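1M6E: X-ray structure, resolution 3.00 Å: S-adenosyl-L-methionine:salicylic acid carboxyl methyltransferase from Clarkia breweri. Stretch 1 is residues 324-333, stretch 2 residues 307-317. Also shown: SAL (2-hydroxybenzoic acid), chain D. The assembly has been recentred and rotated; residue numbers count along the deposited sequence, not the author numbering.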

# COMPACT_ATOMS: atom_id res chain seq x y z
N ILE A 324 2.55 -26.27 16.88
CA ILE A 324 1.92 -25.86 18.13
C ILE A 324 0.56 -25.18 17.84
O ILE A 324 -0.49 -25.81 17.83
CB ILE A 324 2.84 -24.87 18.85
CG1 ILE A 324 4.01 -25.63 19.44
CG2 ILE A 324 2.09 -24.08 19.91
CD1 ILE A 324 5.00 -24.74 20.13
N ILE A 325 0.61 -23.88 17.59
CA ILE A 325 -0.56 -23.08 17.28
C ILE A 325 -1.95 -23.67 17.51
O ILE A 325 -2.65 -23.27 18.44
CB ILE A 325 -0.46 -22.60 15.88
CG1 ILE A 325 0.84 -21.81 15.75
CG2 ILE A 325 -1.64 -21.72 15.55
CD1 ILE A 325 1.10 -21.33 14.37
N GLU A 326 -2.38 -24.58 16.65
CA GLU A 326 -3.70 -25.21 16.80
C GLU A 326 -3.97 -25.46 18.29
O GLU A 326 -4.91 -24.89 18.87
CB GLU A 326 -3.71 -26.53 16.03
CG GLU A 326 -2.47 -27.40 16.36
CD GLU A 326 -2.15 -28.47 15.32
OE1 GLU A 326 -2.04 -28.15 14.11
OE2 GLU A 326 -1.97 -29.64 15.74
N ASP A 327 -3.11 -26.26 18.91
CA ASP A 327 -3.20 -26.66 20.32
C ASP A 327 -3.13 -25.55 21.34
O ASP A 327 -3.87 -25.58 22.31
CB ASP A 327 -2.12 -27.69 20.65
CG ASP A 327 -2.35 -29.02 19.95
OD1 ASP A 327 -3.33 -29.72 20.32
OD2 ASP A 327 -1.57 -29.37 19.02
N VAL A 328 -2.22 -24.59 21.17
CA VAL A 328 -2.14 -23.53 22.16
C VAL A 328 -3.38 -22.65 22.18
O VAL A 328 -3.66 -22.00 23.16
CB VAL A 328 -0.86 -22.66 21.97
CG1 VAL A 328 -0.69 -22.33 20.54
CG2 VAL A 328 -0.94 -21.38 22.78
N PHE A 329 -4.17 -22.62 21.12
CA PHE A 329 -5.31 -21.75 21.20
C PHE A 329 -6.53 -22.48 21.66
O PHE A 329 -7.47 -21.87 22.14
CB PHE A 329 -5.55 -21.03 19.88
CG PHE A 329 -4.68 -19.83 19.70
CD1 PHE A 329 -3.60 -19.86 18.82
CD2 PHE A 329 -4.90 -18.69 20.47
CE1 PHE A 329 -2.73 -18.78 18.72
CE2 PHE A 329 -4.04 -17.60 20.39
CZ PHE A 329 -2.95 -17.65 19.51
N HIS A 330 -6.50 -23.80 21.53
CA HIS A 330 -7.59 -24.65 22.00
C HIS A 330 -7.58 -24.53 23.53
O HIS A 330 -8.62 -24.35 24.15
CB HIS A 330 -7.30 -26.08 21.57
CG HIS A 330 -8.14 -27.11 22.27
ND1 HIS A 330 -9.43 -27.40 21.89
CD2 HIS A 330 -7.84 -27.95 23.28
CE1 HIS A 330 -9.89 -28.39 22.63
NE2 HIS A 330 -8.94 -28.74 23.49
N ARG A 331 -6.38 -24.59 24.11
CA ARG A 331 -6.17 -24.52 25.55
C ARG A 331 -6.39 -23.12 26.08
O ARG A 331 -7.11 -22.91 27.04
CB ARG A 331 -4.75 -24.96 25.90
CG ARG A 331 -4.40 -26.29 25.29
CD ARG A 331 -3.19 -26.89 25.94
NE ARG A 331 -2.95 -28.25 25.45
CZ ARG A 331 -2.20 -29.15 26.06
NH1 ARG A 331 -1.60 -28.85 27.21
NH2 ARG A 331 -2.04 -30.35 25.53
N TYR A 332 -5.71 -22.18 25.44
CA TYR A 332 -5.82 -20.79 25.79
C TYR A 332 -7.31 -20.48 25.82
O TYR A 332 -7.78 -19.83 26.73
CB TYR A 332 -5.08 -19.96 24.74
CG TYR A 332 -5.06 -18.46 24.96
CD1 TYR A 332 -4.95 -17.93 26.24
CD2 TYR A 332 -5.17 -17.58 23.88
CE1 TYR A 332 -4.98 -16.56 26.44
CE2 TYR A 332 -5.18 -16.20 24.08
CZ TYR A 332 -5.10 -15.70 25.37
OH TYR A 332 -5.18 -14.35 25.61
N LYS A 333 -8.07 -20.98 24.84
CA LYS A 333 -9.52 -20.74 24.77
C LYS A 333 -10.25 -21.07 26.07
O LYS A 333 -10.97 -20.21 26.64
CB LYS A 333 -10.13 -21.57 23.63
CG LYS A 333 -11.64 -21.54 23.55
CD LYS A 333 -12.20 -22.84 22.97
CE LYS A 333 -11.85 -23.05 21.49
NZ LYS A 333 -10.42 -23.39 21.19
C1' SAL D . -3.92 -5.68 20.19
O1' SAL D . -4.88 -5.37 19.46
O2' SAL D . -2.69 -5.43 19.72
C1 SAL D . -4.20 -6.32 21.54
C2 SAL D . -3.16 -6.75 22.48
C3 SAL D . -3.55 -7.33 23.71
C4 SAL D . -4.90 -7.53 24.08
C5 SAL D . -5.94 -7.14 23.22
C6 SAL D . -5.58 -6.51 21.89
O2 SAL D . -1.81 -6.63 22.28
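Stretch 2, residues 307-317: CMRAVAEPLLL

Residues 307-317 are part of a longer helix that packs across another, of which residues 324-333 are a part. The N-to-C directions of the two make an angle of 137°, so they run roughly antiparallel but splay well away from a strict alignment, and their axes come no nearer than 10.6 Å. In the register this creates, Arg 309 lies opposite Phe 329, with CA atoms 7.2 Å apart, and Leu 317 lies opposite Ile 325, with CA atoms 6.6 Å apart: as stretch 2 advances, its partners fall earlier in stretch 1. No hydrogen bond links the two helices. The 466 Å² buried between them, both sides summed, comes largely from side chains, though backbone atoms also touch, as where O of Met 308 lies 3.8 Å from CE2 of Phe 329.

Cys 307 at the start is out of reach of the other helix. Met 308 makes the first contact. Its CA-to-CB bond points toward stretch 1, and its chi angles, m throughout, fold the long unbranched chain compactly. Met 308 CB lies at the edge of the Tyr 332 ring, 3.6 Å from CE2 of Tyr 332, while CG of Met 308 is 3.5 Å from OH of the same tyrosine, whose hydroxyl is hydrogen-bonded elsewhere in the structure. The flexible thioether also reaches the ligand: SD of Met 308 is 3.5 Å from C4 of SAL, so one residue touches both the neighbouring helix and the salicylate of this salicylic acid methyltransferase.

Arg 309 starts sideways, yet its aliphatic stem covers one face of the Phe 329 ring. CG of Arg 309 stands 3.8 Å from the centroid of the Phe 329 ring, only 9° off the ring normal, a clear CH-pi contact. The guanidinium continues along stretch 1, with NH1 of Arg 309 3.4 Å from CD1 of Phe 329 and NH2 of Arg 309 3.6 Å from CG2 of Ile 325. Arginine suits this partly exposed position because its methylenes can pack on an aromatic ring and its flat guanidinium can run on past Phe 329 to Ile 325.

Ala 310 is buried and points away, its small side chain making no contact with stretch 1. Val 311 is turned sideways and does not touch stretch 1; instead its CG1 lies 3.6 Å from C1' of SAL. Ala 312 points toward stretch 1, but CB of Ala 312 is still 5.0 Å from CZ of Phe 329, so the methyl stops short of contact.

Glu 313, one turn beyond Arg 309, has its CA 4.3 Å from CE1 of Phe 329 and extends OE1 to 4.0 Å from CG2 of Ile 325. These are packing contacts; the side chain leaves sideways from a partly exposed position, so its methylenes can lie near the ring, with CG of Glu 313 4.4 Å from CE1 of Phe 329. Next comes Pro 314, pointing away. A proline nitrogen has no hydrogen to donate, and the helix is kinked here, where the nitrogens of Pro 314 and Leu 315 lack bonds to the preceding turn. The Leu 315 side chain is out of reach of stretch 1.

Leu 316 faces stretch 1 again, in an m,t rotamer that brings CD1 of Leu 316 to 3.6 Å from CZ of Phe 329, a buried apolar contact. Leu 317 closes the contact from a sideways, partly exposed place, where an apolar branch can still meet Ile 325: CD1 of Leu 317 is 3.0 Å from CD1 of Ile 325, shorter than methyl groups normally approach, a value to be read with caution at 3.00 Å resolution.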

# COMPACT_ATOMS: atom_id res chain seq x y z
N CYS A 307 -9.77 -13.39 18.75
CA CYS A 307 -9.27 -12.04 18.72
C CYS A 307 -7.79 -12.07 19.13
O CYS A 307 -6.92 -11.55 18.44
CB CYS A 307 -10.05 -11.17 19.70
SG CYS A 307 -9.22 -9.62 20.05
N MET A 308 -7.51 -12.69 20.27
CA MET A 308 -6.14 -12.79 20.74
C MET A 308 -5.33 -13.72 19.85
O MET A 308 -4.12 -13.82 19.99
CB MET A 308 -6.13 -13.27 22.19
CG MET A 308 -6.42 -12.15 23.17
SD MET A 308 -5.16 -10.86 23.02
CE MET A 308 -3.61 -11.80 23.37
N ARG A 309 -6.02 -14.39 18.92
CA ARG A 309 -5.34 -15.28 17.98
C ARG A 309 -4.95 -14.49 16.73
O ARG A 309 -3.85 -14.62 16.22
CB ARG A 309 -6.22 -16.44 17.55
CG ARG A 309 -5.51 -17.35 16.56
CD ARG A 309 -6.42 -17.89 15.47
NE ARG A 309 -5.80 -18.98 14.70
CZ ARG A 309 -5.60 -20.20 15.16
NH1 ARG A 309 -5.96 -20.51 16.40
NH2 ARG A 309 -5.04 -21.14 14.40
N ALA A 310 -5.88 -13.69 16.22
CA ALA A 310 -5.62 -12.86 15.08
C ALA A 310 -4.60 -11.80 15.49
O ALA A 310 -3.92 -11.21 14.66
CB ALA A 310 -6.86 -12.21 14.66
N VAL A 311 -4.46 -11.59 16.79
CA VAL A 311 -3.55 -10.58 17.31
C VAL A 311 -2.13 -11.11 17.59
O VAL A 311 -1.15 -10.38 17.43
CB VAL A 311 -4.16 -9.96 18.63
CG1 VAL A 311 -3.15 -9.10 19.35
CG2 VAL A 311 -5.41 -9.16 18.30
N ALA A 312 -2.02 -12.39 17.96
CA ALA A 312 -0.72 -12.95 18.32
C ALA A 312 -0.29 -14.19 17.57
O ALA A 312 0.83 -14.63 17.71
CB ALA A 312 -0.68 -13.23 19.83
N GLU A 313 -1.18 -14.77 16.79
CA GLU A 313 -0.78 -15.98 16.07
C GLU A 313 0.57 -15.82 15.37
O GLU A 313 1.34 -16.78 15.34
CB GLU A 313 -1.84 -16.38 15.05
CG GLU A 313 -1.73 -17.82 14.58
CD GLU A 313 -1.91 -17.95 13.07
OE1 GLU A 313 -2.02 -19.10 12.59
OE2 GLU A 313 -1.93 -16.92 12.36
N PRO A 314 0.86 -14.63 14.80
CA PRO A 314 2.14 -14.42 14.11
C PRO A 314 3.37 -14.37 15.04
O PRO A 314 4.43 -14.90 14.71
CB PRO A 314 1.91 -13.12 13.35
CG PRO A 314 0.48 -13.10 13.12
CD PRO A 314 -0.06 -13.54 14.44
N LEU A 315 3.25 -13.70 16.17
CA LEU A 315 4.35 -13.61 17.13
C LEU A 315 4.72 -15.03 17.56
O LEU A 315 5.90 -15.37 17.66
CB LEU A 315 3.92 -12.82 18.36
CG LEU A 315 3.61 -11.35 18.15
CD1 LEU A 315 2.91 -10.82 19.37
CD2 LEU A 315 4.90 -10.59 17.91
N LEU A 316 3.70 -15.83 17.80
CA LEU A 316 3.90 -17.22 18.22
C LEU A 316 4.42 -18.10 17.10
O LEU A 316 5.48 -18.71 17.22
CB LEU A 316 2.58 -17.81 18.70
CG LEU A 316 2.02 -17.19 19.95
CD1 LEU A 316 0.58 -17.69 20.09
CD2 LEU A 316 2.89 -17.54 21.14
N LEU A 317 3.63 -18.18 16.03
CA LEU A 317 3.97 -18.98 14.86
C LEU A 317 5.42 -18.72 14.46
O LEU A 317 6.10 -19.60 13.95
CB LEU A 317 3.04 -18.63 13.70
CG LEU A 317 3.42 -19.24 12.35
CD1 LEU A 317 3.40 -20.70 12.51
CD2 LEU A 317 2.49 -18.82 11.24